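Local coordinates for hydrazine synthase subunit beta (Candidatus Kuenenia stuttgartiensis, PDB 5C2V), which forms, with the alpha and gamma subunits, the complex that condenses nitric oxide with ammonium into hydrazine, and may modulate passage of the hydroxylamine intermediate between their active sites, at residues 50-54 / 78-82; 119-125 / 136-142; 145-151 / 193-199; 205-209 / 255-259. All blocks are in the same frame, centred on the assembly; numbering follows the deposited sequence.

Contact 1 (50-54 / 78-82)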
loop_
_atom_site.group_PDB
_atom_site.type_symbol
_atom_site.label_atom_id
_atom_site.label_comp_id
_atom_site.label_asym_id
_atom_site.label_seq_id
_atom_site.Cartn_x
_atom_site.Cartn_y
_atom_site.Cartn_z
ATOM N N GLU B 50 39.167 -51.295 24.054
ATOM C CA GLU B 50 39.299 -51.129 22.613
ATOM C C GLU B 50 39.500 -52.493 21.958
ATOM O O GLU B 50 40.497 -53.169 22.211
ATOM C CB GLU B 50 40.461 -50.188 22.288
ATOM C CG GLU B 50 40.601 -49.834 20.817
ATOM C CD GLU B 50 41.639 -48.752 20.583
ATOM O OE1 GLU B 50 42.213 -48.256 21.576
ATOM O OE2 GLU B 50 41.882 -48.397 19.410
ATOM N N VAL B 51 38.555 -52.890 21.112
ATOM C CA VAL B 51 38.586 -54.212 20.494
ATOM C C VAL B 51 39.116 -54.153 19.066
ATOM O O VAL B 51 38.575 -53.441 18.221
ATOM C CB VAL B 51 37.189 -54.859 20.482
ATOM C CG1 VAL B 51 37.243 -56.226 19.817
ATOM C CG2 VAL B 51 36.644 -54.969 21.896
ATOM N N ALA B 52 40.171 -54.916 18.800
ATOM C CA ALA B 52 40.809 -54.908 17.490
ATOM C C ALA B 52 39.965 -55.617 16.433
ATOM O O ALA B 52 39.470 -56.722 16.650
ATOM C CB ALA B 52 42.187 -55.546 17.574
ATOM N N VAL B 53 39.806 -54.958 15.290
ATOM C CA VAL B 53 39.123 -55.534 14.139
ATOM C C VAL B 53 40.016 -55.413 12.910
ATOM O O VAL B 53 41.175 -55.012 13.014
ATOM C CB VAL B 53 37.771 -54.852 13.857
ATOM C CG1 VAL B 53 36.778 -55.151 14.971
ATOM C CG2 VAL B 53 37.957 -53.354 13.670
ATOM N N ARG B 54 39.475 -55.763 11.749
ATOM C CA ARG B 54 40.233 -55.692 10.506
ATOM C C ARG B 54 40.400 -54.245 10.044
ATOM O O ARG B 54 40.016 -53.309 10.744
ATOM C CB ARG B 54 39.555 -56.521 9.414
ATOM C CG ARG B 54 39.228 -57.947 9.821
ATOM C CD ARG B 54 40.420 -58.631 10.468
ATOM N NE ARG B 54 40.121 -60.012 10.835
ATOM C CZ ARG B 54 40.875 -60.750 11.642
ATOM N NH1 ARG B 54 41.978 -60.239 12.172
ATOM N NH2 ARG B 54 40.527 -61.998 11.922
ATOM N N SER B 78 35.400 -56.900 4.468
ATOM C CA SER B 78 34.883 -57.932 5.363
ATOM C C SER B 78 34.005 -57.396 6.491
ATOM O O SER B 78 33.766 -56.195 6.598
ATOM C CB SER B 78 36.044 -58.729 5.964
ATOM O OG SER B 78 36.831 -57.920 6.823
ATOM N N VAL B 79 33.520 -58.317 7.318
ATOM C CA VAL B 79 32.693 -58.003 8.476
ATOM C C VAL B 79 33.163 -58.800 9.690
ATOM O O VAL B 79 33.160 -60.031 9.671
ATOM C CB VAL B 79 31.202 -58.311 8.218
ATOM C CG1 VAL B 79 30.396 -58.157 9.500
ATOM C CG2 VAL B 79 30.650 -57.415 7.119
ATOM N N SER B 80 33.566 -58.097 10.741
ATOM C CA SER B 80 34.014 -58.745 11.967
ATOM C C SER B 80 32.851 -59.004 12.918
ATOM O O SER B 80 31.941 -58.185 13.035
ATOM C CB SER B 80 35.075 -57.892 12.665
ATOM O OG SER B 80 36.195 -57.680 11.824
ATOM N N VAL B 81 32.879 -60.151 13.589
ATOM C CA VAL B 81 31.908 -60.432 14.639
ATOM C C VAL B 81 32.592 -60.340 15.997
ATOM O O VAL B 81 33.543 -61.071 16.274
ATOM C CB VAL B 81 31.260 -61.817 14.475
ATOM C CG1 VAL B 81 30.267 -62.071 15.598
ATOM C CG2 VAL B 81 30.575 -61.923 13.122
ATOM N N VAL B 82 32.104 -59.436 16.840
ATOM C CA VAL B 82 32.749 -59.158 18.117
ATOM C C VAL B 82 31.901 -59.607 19.301
ATOM O O VAL B 82 30.709 -59.311 19.371
ATOM C CB VAL B 82 33.056 -57.652 18.265
ATOM C CG1 VAL B 82 33.621 -57.346 19.646
ATOM C CG2 VAL B 82 34.013 -57.194 17.175
#
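Val82 and Ser80, on strand 78-83, lose the largest areas here, 49 and 46 Å², to the end of strand 46-52 and the residues that follow it. Val82 meets two valines of the facing segment: its CG1 lies 3.8 Å from CG1 of Val51, and its CG2 lies 4.1 Å from CG1 of Val53. Two residues earlier in the strand, Ser80 OG rests 3.8 Å from Val53 CB and 3.6 Å from Arg54 CG, so the arginine offers its aliphatic part. Its NE forms a salt bridge with Glu92, while Ser80 OG is hydrogen-bonded to Asn73 and Glu89. The segments run nearly antiparallel, 166° apart, yet their CA atoms stay 6.4 Å (Val53 to Ser80) and 8.0 Å (Val51 to Val82) apart, and no hydrogen bond joins them. Two successive propeller blades therefore meet through side chains, valine contacts grading into serine and arginine methylene contacts, while Arg54 NE and Ser80 OG find their polar partners within the second blade.

Contact 2 (119-125 / 136-142)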
loop_
_atom_site.group_PDB
_atom_site.type_symbol
_atom_site.label_atom_id
_atom_site.label_comp_id
_atom_site.label_asym_id
_atom_site.label_seq_id
_atom_site.Cartn_x
_atom_site.Cartn_y
_atom_site.Cartn_z
ATOM N N MET B 119 31.659 -49.707 -8.394
ATOM C CA MET B 119 31.123 -50.594 -9.422
ATOM C C MET B 119 30.355 -51.771 -8.812
ATOM O O MET B 119 29.917 -52.672 -9.524
ATOM C CB MET B 119 32.238 -51.096 -10.342
ATOM C CG MET B 119 31.729 -51.498 -11.723
ATOM S SD MET B 119 32.895 -51.257 -13.075
ATOM C CE MET B 119 31.853 -51.673 -14.472
ATOM N N TRP B 120 30.212 -51.772 -7.492
ATOM C CA TRP B 120 29.540 -52.872 -6.804
ATOM C C TRP B 120 28.084 -52.568 -6.463
ATOM O O TRP B 120 27.796 -51.583 -5.784
ATOM C CB TRP B 120 30.286 -53.222 -5.516
ATOM C CG TRP B 120 30.201 -54.669 -5.147
ATOM C CD1 TRP B 120 29.322 -55.248 -4.279
ATOM C CD2 TRP B 120 31.036 -55.722 -5.635
ATOM N NE1 TRP B 120 29.557 -56.600 -4.199
ATOM C CE2 TRP B 120 30.606 -56.916 -5.024
ATOM C CE3 TRP B 120 32.106 -55.771 -6.533
ATOM C CZ2 TRP B 120 31.208 -58.144 -5.281
ATOM C CZ3 TRP B 120 32.702 -56.990 -6.787
ATOM C CH2 TRP B 120 32.253 -58.161 -6.164
ATOM N N ASN B 121 27.164 -53.409 -6.928
ATOM C CA ASN B 121 25.822 -53.374 -6.370
ATOM C C ASN B 121 25.532 -54.667 -5.615
ATOM O O ASN B 121 25.294 -55.712 -6.221
ATOM C CB ASN B 121 24.786 -53.155 -7.480
ATOM C CG ASN B 121 24.939 -54.142 -8.630
ATOM O OD1 ASN B 121 26.032 -54.642 -8.895
ATOM N ND2 ASN B 121 23.835 -54.428 -9.314
ATOM N N ALA B 122 25.551 -54.593 -4.288
ATOM C CA ALA B 122 25.156 -55.730 -3.466
ATOM C C ALA B 122 24.689 -55.341 -2.066
ATOM O O ALA B 122 25.210 -54.399 -1.455
ATOM C CB ALA B 122 26.304 -56.723 -3.368
ATOM N N ILE B 123 23.732 -56.105 -1.551
ATOM C CA ILE B 123 23.493 -56.168 -0.117
ATOM C C ILE B 123 23.646 -57.620 0.318
ATOM O O ILE B 123 22.815 -58.462 -0.016
ATOM C CB ILE B 123 22.099 -55.646 0.265
ATOM C CG1 ILE B 123 21.888 -54.236 -0.290
ATOM C CG2 ILE B 123 21.922 -55.656 1.777
ATOM C CD1 ILE B 123 20.486 -53.714 -0.097
ATOM N N ASP B 124 24.696 -57.912 1.077
ATOM C CA ASP B 124 24.970 -59.283 1.487
ATOM C C ASP B 124 24.224 -59.622 2.769
ATOM O O ASP B 124 24.252 -58.859 3.737
ATOM C CB ASP B 124 26.473 -59.503 1.672
ATOM C CG ASP B 124 27.239 -59.411 0.367
ATOM O OD1 ASP B 124 26.611 -59.542 -0.704
ATOM O OD2 ASP B 124 28.471 -59.214 0.412
ATOM N N VAL B 125 23.548 -60.765 2.765
ATOM C CA VAL B 125 22.813 -61.216 3.938
ATOM C C VAL B 125 23.652 -62.212 4.738
ATOM O O VAL B 125 24.412 -63.003 4.177
ATOM C CB VAL B 125 21.453 -61.842 3.554
ATOM C CG1 VAL B 125 20.675 -60.894 2.660
ATOM C CG2 VAL B 125 21.646 -63.168 2.853
ATOM N N SER B 136 23.410 -62.853 -1.783
ATOM C CA SER B 136 23.504 -61.423 -2.067
ATOM C C SER B 136 22.252 -60.922 -2.777
ATOM O O SER B 136 21.716 -61.593 -3.658
ATOM C CB SER B 136 24.746 -61.115 -2.909
ATOM O OG SER B 136 25.931 -61.478 -2.223
ATOM N N ILE B 137 21.783 -59.745 -2.377
ATOM C CA ILE B 137 20.643 -59.103 -3.020
ATOM C C ILE B 137 21.135 -57.970 -3.912
ATOM O O ILE B 137 21.708 -56.994 -3.429
ATOM C CB ILE B 137 19.641 -58.552 -1.990
ATOM C CG1 ILE B 137 19.192 -59.661 -1.036
ATOM C CG2 ILE B 137 18.448 -57.926 -2.693
ATOM C CD1 ILE B 137 18.208 -59.199 0.018
ATOM N N TYR B 138 20.913 -58.106 -5.215
ATOM C CA TYR B 138 21.418 -57.134 -6.179
ATOM C C TYR B 138 20.498 -55.923 -6.292
ATOM O O TYR B 138 19.306 -56.059 -6.562
ATOM C CB TYR B 138 21.596 -57.790 -7.552
ATOM C CG TYR B 138 22.679 -58.847 -7.594
ATOM C CD1 TYR B 138 23.608 -58.961 -6.567
ATOM C CD2 TYR B 138 22.770 -59.731 -8.662
ATOM C CE1 TYR B 138 24.597 -59.927 -6.602
ATOM C CE2 TYR B 138 23.757 -60.698 -8.706
ATOM C CZ TYR B 138 24.666 -60.792 -7.673
ATOM O OH TYR B 138 25.650 -61.753 -7.713
ATOM N N THR B 139 21.064 -54.738 -6.084
ATOM C CA THR B 139 20.291 -53.503 -6.130
ATOM C C THR B 139 20.050 -53.046 -7.566
ATOM O O THR B 139 20.504 -53.686 -8.516
ATOM C CB THR B 139 20.989 -52.373 -5.350
ATOM O OG1 THR B 139 22.226 -52.038 -5.990
ATOM C CG2 THR B 139 21.261 -52.805 -3.918
ATOM N N SER B 140 19.338 -51.934 -7.717
ATOM C CA SER B 140 18.996 -51.413 -9.035
ATOM C C SER B 140 20.166 -50.677 -9.679
ATOM O O SER B 140 20.269 -50.610 -10.904
ATOM C CB SER B 140 17.783 -50.486 -8.942
ATOM O OG SER B 140 16.663 -51.169 -8.408
ATOM N N ASP B 141 21.045 -50.122 -8.851
ATOM C CA ASP B 141 22.221 -49.425 -9.355
ATOM C C ASP B 141 23.394 -49.568 -8.391
ATOM O O ASP B 141 23.270 -50.181 -7.330
ATOM C CB ASP B 141 21.906 -47.947 -9.596
ATOM C CG ASP B 141 22.556 -47.411 -10.859
ATOM O OD1 ASP B 141 23.620 -47.935 -11.251
ATOM O OD2 ASP B 141 22.000 -46.468 -11.460
ATOM N N TYR B 142 24.532 -48.995 -8.768
ATOM C CA TYR B 142 25.775 -49.185 -8.030
ATOM C C TYR B 142 25.883 -48.367 -6.744
ATOM O O TYR B 142 25.227 -47.338 -6.584
ATOM C CB TYR B 142 26.968 -48.867 -8.932
ATOM C CG TYR B 142 27.113 -49.802 -10.111
ATOM C CD1 TYR B 142 27.287 -51.165 -9.919
ATOM C CD2 TYR B 142 27.099 -49.321 -11.414
ATOM C CE1 TYR B 142 27.424 -52.027 -10.991
ATOM C CE2 TYR B 142 27.241 -50.176 -12.492
ATOM C CZ TYR B 142 27.405 -51.528 -12.274
ATOM O OH TYR B 142 27.547 -52.388 -13.338
#
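Ser136 OG donates a short hydrogen bond to Asp124 OD1, 2.6 Å away, across a non-hydrogen-bonded antiparallel pair; the other carboxylate oxygen of Asp124 accepts from the backbone of Gly96. Next along the hairpin of strands 122-127 and 132-137, Ile123 and Ile137 form a hydrogen-bonded pair, with Ile123 N to Ile137 O and Ile137 N to Ile123 O both 2.9 Å. Their side chains share the sheet face turned from Asp124 and Ser136, where Val125 CG1 lies 4.0 Å from Ile137 CD1 and Ile123 CG1 lies 4.0 Å from Thr139 CG2. Beyond Ile137 the second segment curls back: Thr139 OG1 donates to Asp141 O at 2.5 Å, and Asn121 CB packs 3.2 Å from Thr139 OG1. Met119 CA sits over the face of the Tyr142 ring, a CH-pi contact 4.2 Å from the centroid, while the Met119 side chain packs on Phe161 of the gamma subunit. The chemistry thus passes from paired backbone in a blade's outer hairpin to side-chain packing around the connection into the next blade.

Contact 3 (145-151 / 193-199)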
loop_
_atom_site.group_PDB
_atom_site.type_symbol
_atom_site.label_atom_id
_atom_site.label_comp_id
_atom_site.label_asym_id
_atom_site.label_seq_id
_atom_site.Cartn_x
_atom_site.Cartn_y
_atom_site.Cartn_z
ATOM N N ARG B 145 25.092 -47.116 -0.116
ATOM C CA ARG B 145 25.854 -46.568 1.005
ATOM C C ARG B 145 25.476 -47.191 2.346
ATOM O O ARG B 145 26.337 -47.529 3.158
ATOM C CB ARG B 145 25.671 -45.050 1.071
ATOM C CG ARG B 145 26.467 -44.369 2.174
ATOM C CD ARG B 145 27.945 -44.724 2.103
ATOM N NE ARG B 145 28.727 -43.992 3.095
ATOM C CZ ARG B 145 29.499 -42.946 2.815
ATOM N NH1 ARG B 145 29.603 -42.512 1.566
ATOM N NH2 ARG B 145 30.173 -42.338 3.782
ATOM N N MET B 146 24.175 -47.340 2.562
ATOM C CA MET B 146 23.637 -47.765 3.848
ATOM C C MET B 146 22.287 -48.435 3.622
ATOM O O MET B 146 21.614 -48.151 2.632
ATOM C CB MET B 146 23.506 -46.559 4.788
ATOM C CG MET B 146 22.776 -46.810 6.101
ATOM S SD MET B 146 23.612 -47.975 7.191
ATOM C CE MET B 146 24.682 -46.868 8.104
ATOM N N VAL B 147 21.886 -49.326 4.524
ATOM C CA VAL B 147 20.534 -49.856 4.472
ATOM C C VAL B 147 19.762 -49.410 5.705
ATOM O O VAL B 147 20.322 -48.763 6.583
ATOM C CB VAL B 147 20.533 -51.390 4.396
ATOM C CG1 VAL B 147 21.114 -51.855 3.070
ATOM C CG2 VAL B 147 21.311 -51.977 5.565
ATOM N N GLU B 148 18.475 -49.733 5.755
ATOM C CA GLU B 148 17.683 -49.568 6.972
ATOM C C GLU B 148 16.531 -50.569 6.976
ATOM O O GLU B 148 15.933 -50.828 5.932
ATOM C CB GLU B 148 17.165 -48.131 7.089
ATOM C CG GLU B 148 16.179 -47.881 8.227
ATOM C CD GLU B 148 16.846 -47.707 9.581
ATOM O OE1 GLU B 148 16.424 -46.807 10.338
ATOM O OE2 GLU B 148 17.773 -48.477 9.903
ATOM N N ILE B 149 16.195 -51.105 8.144
ATOM C CA ILE B 149 15.091 -52.054 8.239
ATOM C C ILE B 149 13.875 -51.428 8.917
ATOM O O ILE B 149 13.993 -50.775 9.954
ATOM C CB ILE B 149 15.499 -53.329 9.003
ATOM C CG1 ILE B 149 16.777 -53.920 8.406
ATOM C CG2 ILE B 149 14.375 -54.354 8.973
ATOM C CD1 ILE B 149 17.200 -55.224 9.044
ATOM N N SER B 150 12.710 -51.630 8.311
ATOM C CA SER B 150 11.452 -51.116 8.839
ATOM C C SER B 150 11.110 -51.763 10.182
ATOM O O SER B 150 11.542 -52.882 10.458
ATOM C CB SER B 150 10.328 -51.351 7.829
ATOM O OG SER B 150 10.182 -52.731 7.541
ATOM N N PRO B 151 10.338 -51.054 11.025
ATOM C CA PRO B 151 9.950 -51.564 12.347
ATOM C C PRO B 151 9.212 -52.903 12.298
ATOM O O PRO B 151 9.326 -53.686 13.240
ATOM C CB PRO B 151 9.034 -50.461 12.898
ATOM C CG PRO B 151 8.652 -49.631 11.714
ATOM C CD PRO B 151 9.829 -49.691 10.802
ATOM N N ARG B 193 24.352 -39.909 2.246
ATOM C CA ARG B 193 25.115 -40.490 3.346
ATOM C C ARG B 193 24.370 -41.359 4.366
ATOM O O ARG B 193 25.008 -42.074 5.140
ATOM C CB ARG B 193 25.820 -39.357 4.094
ATOM C CG ARG B 193 26.852 -38.617 3.259
ATOM C CD ARG B 193 28.030 -39.523 2.937
ATOM N NE ARG B 193 28.093 -39.830 1.515
ATOM C CZ ARG B 193 28.959 -39.283 0.673
ATOM N NH1 ARG B 193 29.852 -38.403 1.109
ATOM N NH2 ARG B 193 28.923 -39.615 -0.608
ATOM N N ASP B 194 23.040 -41.310 4.378
ATOM C CA ASP B 194 22.285 -42.079 5.371
ATOM C C ASP B 194 20.814 -42.262 4.992
ATOM O O ASP B 194 20.281 -41.520 4.168
ATOM C CB ASP B 194 22.390 -41.414 6.746
ATOM C CG ASP B 194 22.320 -42.415 7.886
ATOM O OD1 ASP B 194 21.869 -43.556 7.654
ATOM O OD2 ASP B 194 22.723 -42.062 9.015
ATOM N N VAL B 195 20.164 -43.247 5.603
ATOM C CA VAL B 195 18.710 -43.372 5.523
ATOM C C VAL B 195 18.131 -43.866 6.853
ATOM O O VAL B 195 18.636 -44.826 7.434
ATOM C CB VAL B 195 18.286 -44.323 4.381
ATOM C CG1 VAL B 195 19.119 -45.600 4.397
ATOM C CG2 VAL B 195 16.795 -44.629 4.454
ATOM N N VAL B 196 17.078 -43.210 7.338
ATOM C CA VAL B 196 16.423 -43.669 8.566
ATOM C C VAL B 196 14.915 -43.828 8.395
ATOM O O VAL B 196 14.312 -43.216 7.518
ATOM C CB VAL B 196 16.682 -42.712 9.751
ATOM C CG1 VAL B 196 18.158 -42.700 10.118
ATOM C CG2 VAL B 196 16.185 -41.313 9.432
ATOM N N TYR B 197 14.320 -44.659 9.246
ATOM C CA TYR B 197 12.879 -44.896 9.237
ATOM C C TYR B 197 12.200 -44.204 10.412
ATOM O O TYR B 197 12.779 -44.082 11.491
ATOM C CB TYR B 197 12.575 -46.396 9.288
ATOM C CG TYR B 197 12.076 -46.997 7.991
ATOM C CD1 TYR B 197 10.763 -46.814 7.576
ATOM C CD2 TYR B 197 12.909 -47.772 7.197
ATOM C CE1 TYR B 197 10.303 -47.371 6.397
ATOM C CE2 TYR B 197 12.458 -48.333 6.019
ATOM C CZ TYR B 197 11.155 -48.128 5.622
ATOM O OH TYR B 197 10.703 -48.686 4.448
ATOM N N THR B 198 10.970 -43.749 10.199
ATOM C CA THR B 198 10.157 -43.226 11.288
ATOM C C THR B 198 9.584 -44.395 12.086
ATOM O O THR B 198 9.324 -45.457 11.522
ATOM C CB THR B 198 9.016 -42.326 10.770
ATOM O OG1 THR B 198 8.230 -43.048 9.812
ATOM C CG2 THR B 198 9.581 -41.075 10.117
ATOM N N PRO B 199 9.402 -44.208 13.404
ATOM C CA PRO B 199 8.912 -45.259 14.306
ATOM C C PRO B 199 7.621 -45.937 13.840
ATOM O O PRO B 199 7.411 -47.110 14.147
ATOM C CB PRO B 199 8.678 -44.505 15.615
ATOM C CG PRO B 199 9.677 -43.407 15.579
ATOM C CD PRO B 199 9.764 -42.983 14.142
#
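The most striking conformations are those of Arg145 and Arg193, whose guanidinium groups stack flat, centres 4.3 Å apart and planes at 22°. Arg145 reaches the stack through a t, p, t chain; Arg193 starts m, m, so that although its CA-to-CB bond points away, its end returns to bring NE within 3.1 Å of Arg145 NH1. Both are donors, and the like charges are offset by Glu69 of the gamma subunit, which forms salt bridges with both; Arg193 has a second partner in Asp161. Farther along, the t, p rotamer of Glu148 folds its carboxylate to accept a hydrogen bond from Tyr197 N, with OE1 3.2 Å away. The Tyr197 side chain, at a chi1 of -107° between wells, places one ring face against Ser150, whose CA is 4.1 Å from the centroid in a CH-pi contact, and an edge near Glu148 CG. Met146, t, p, p, sets its CG 4.2 Å from Val195 CG1. Residues 145-149 and 193-197 run almost parallel (7°), their axes approaching to 6.2 Å, in the first strands (144-149 and 190-197) of successive blades: strand 155-160 packs on Val195 and Tyr197, strand 203-211 pairs with 190-197, and strand 256-261 packs beyond Val196.

Contact 4 (205-209 / 255-259)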
loop_
_atom_site.group_PDB
_atom_site.type_symbol
_atom_site.label_atom_id
_atom_site.label_comp_id
_atom_site.label_asym_id
_atom_site.label_seq_id
_atom_site.Cartn_x
_atom_site.Cartn_y
_atom_site.Cartn_z
ATOM N N ALA B 205 13.838 -40.782 6.012
ATOM C CA ALA B 205 14.630 -39.574 5.819
ATOM C C ALA B 205 15.975 -39.923 5.191
ATOM O O ALA B 205 16.608 -40.914 5.569
ATOM C CB ALA B 205 14.827 -38.843 7.137
ATOM N N VAL B 206 16.391 -39.114 4.220
ATOM C CA VAL B 206 17.666 -39.309 3.535
ATOM C C VAL B 206 18.429 -37.993 3.397
ATOM O O VAL B 206 17.943 -37.052 2.772
ATOM C CB VAL B 206 17.465 -39.919 2.130
ATOM C CG1 VAL B 206 18.781 -39.944 1.366
ATOM C CG2 VAL B 206 16.869 -41.318 2.228
ATOM N N THR B 207 19.624 -37.930 3.975
ATOM C CA THR B 207 20.462 -36.738 3.864
ATOM C C THR B 207 21.294 -36.762 2.586
ATOM O O THR B 207 21.889 -37.785 2.245
ATOM C CB THR B 207 21.412 -36.592 5.067
ATOM O OG1 THR B 207 21.967 -37.871 5.401
ATOM C CG2 THR B 207 20.670 -36.038 6.268
ATOM N N HIS B 208 21.338 -35.631 1.887
ATOM C CA HIS B 208 22.095 -35.539 0.644
ATOM C C HIS B 208 22.358 -34.096 0.231
ATOM O O HIS B 208 22.013 -33.155 0.948
ATOM C CB HIS B 208 21.359 -36.267 -0.482
ATOM C CG HIS B 208 20.066 -35.623 -0.870
ATOM N ND1 HIS B 208 19.984 -34.617 -1.807
ATOM C CD2 HIS B 208 18.797 -35.841 -0.442
ATOM C CE1 HIS B 208 18.725 -34.243 -1.944
ATOM N NE2 HIS B 208 17.985 -34.971 -1.127
ATOM N N GLN B 209 22.974 -33.936 -0.935
ATOM C CA GLN B 209 23.235 -32.618 -1.497
ATOM C C GLN B 209 22.578 -32.461 -2.862
ATOM O O GLN B 209 22.380 -33.436 -3.586
ATOM C CB GLN B 209 24.740 -32.368 -1.620
ATOM C CG GLN B 209 25.428 -32.010 -0.316
ATOM C CD GLN B 209 26.873 -31.601 -0.519
ATOM O OE1 GLN B 209 27.621 -32.259 -1.241
ATOM N NE2 GLN B 209 27.271 -30.503 0.114
ATOM N N ASN B 255 27.685 -30.780 3.755
ATOM C CA ASN B 255 27.792 -32.236 3.746
ATOM C C ASN B 255 27.096 -32.919 4.924
ATOM O O ASN B 255 27.761 -33.382 5.848
ATOM C CB ASN B 255 29.268 -32.646 3.722
ATOM C CG ASN B 255 30.035 -31.998 2.586
ATOM O OD1 ASN B 255 30.985 -31.249 2.813
ATOM N ND2 ASN B 255 29.631 -32.290 1.355
ATOM N N PRO B 256 25.754 -32.951 4.920
ATOM C CA PRO B 256 25.048 -33.675 5.984
ATOM C C PRO B 256 25.307 -35.178 5.881
ATOM O O PRO B 256 25.244 -35.716 4.777
ATOM C CB PRO B 256 23.579 -33.341 5.717
ATOM C CG PRO B 256 23.523 -33.087 4.244
ATOM C CD PRO B 256 24.831 -32.422 3.900
ATOM N N TYR B 257 25.598 -35.845 6.996
ATOM C CA TYR B 257 25.973 -37.257 6.931
ATOM C C TYR B 257 25.085 -38.205 7.723
ATOM O O TYR B 257 24.250 -38.909 7.157
ATOM C CB TYR B 257 27.408 -37.436 7.429
ATOM C CG TYR B 257 28.467 -37.368 6.357
ATOM C CD1 TYR B 257 28.596 -36.245 5.558
ATOM C CD2 TYR B 257 29.356 -38.418 6.166
ATOM C CE1 TYR B 257 29.568 -36.172 4.584
ATOM C CE2 TYR B 257 30.336 -38.353 5.195
ATOM C CZ TYR B 257 30.435 -37.226 4.405
ATOM O OH TYR B 257 31.405 -37.148 3.433
ATOM N N GLY B 258 25.270 -38.209 9.038
ATOM C CA GLY B 258 24.628 -39.186 9.895
ATOM C C GLY B 258 23.273 -38.738 10.387
ATOM O O GLY B 258 23.023 -37.544 10.551
ATOM N N MET B 259 22.395 -39.700 10.641
ATOM C CA MET B 259 21.066 -39.382 11.133
ATOM C C MET B 259 20.642 -40.253 12.305
ATOM O O MET B 259 20.958 -41.442 12.369
ATOM C CB MET B 259 20.035 -39.496 10.010
ATOM C CG MET B 259 19.922 -38.248 9.154
ATOM S SD MET B 259 18.609 -38.389 7.931
ATOM C CE MET B 259 19.149 -39.847 7.049
#
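Ala205 opens the first segment with its backbone O 3.1 Å from Met259 CE and its CB 3.9 Å from Met259 SD. Met259 CE also comes 3.9 Å from Val206 CA, although the Val206 side chain points away. Thr207 buries the largest area, 88 Å². Its p rotamer directs OG1 to Tyr257 O, to which it donates a hydrogen bond at 3.1 Å, while its CG2 packs 3.5 Å from Met259 SD and its CB 4.0 Å from Pro256 CB. The CA-to-CB bond of His208 points away, and its NE2 is hydrogen-bonded to Thr231, yet its backbone O lies 3.6 Å from Pro256 CG. The Gln209 side chain leaves sideways, its CG 4.3 Å from Pro256 CD, and its end comes close to Asn255. There the polar ends have outer partners: Gln209 NE2 donates to Asn228 OD1, while Asn255 bonds Ser65 and Ser62 of the gamma subunit. Tyr257 OH likewise bonds Glu69 of that subunit. Residues 205-209 and 256-259 run nearly antiparallel, 164° between their directions, with axes 6.0 Å apart at closest approach and no backbone hydrogen bonds between them: the blade-to-blade packing of a beta-propeller, in which the second strand of one four-stranded blade faces the first strand of the next.

Contacts 1 to 4 follow one another along the chain and trace successive parts of one beta-propeller. Contacts 1, 3 and 4 lie between neighbouring blades, whereas contact 2 lies within a blade and its exit. Contacts 2 and 3, with centres 16 Å apart, touch where Ile123 CD1 meets Val147 CG1 at 3.7 Å. Contacts 3 and 4 are closest, 12 Å between centres, because strands 190-197 and 203-211 are neighbours in one sheet; a probable hydrogen bond from Met259 N to Asp194 OD2, 2.9 Å, also joins them. The centre of contact 1 lies 23 to 26 Å from the others, and it touches none of them. Contacts 2, 3 and 4 each reach the gamma subunit, linking blade packing to complex assembly.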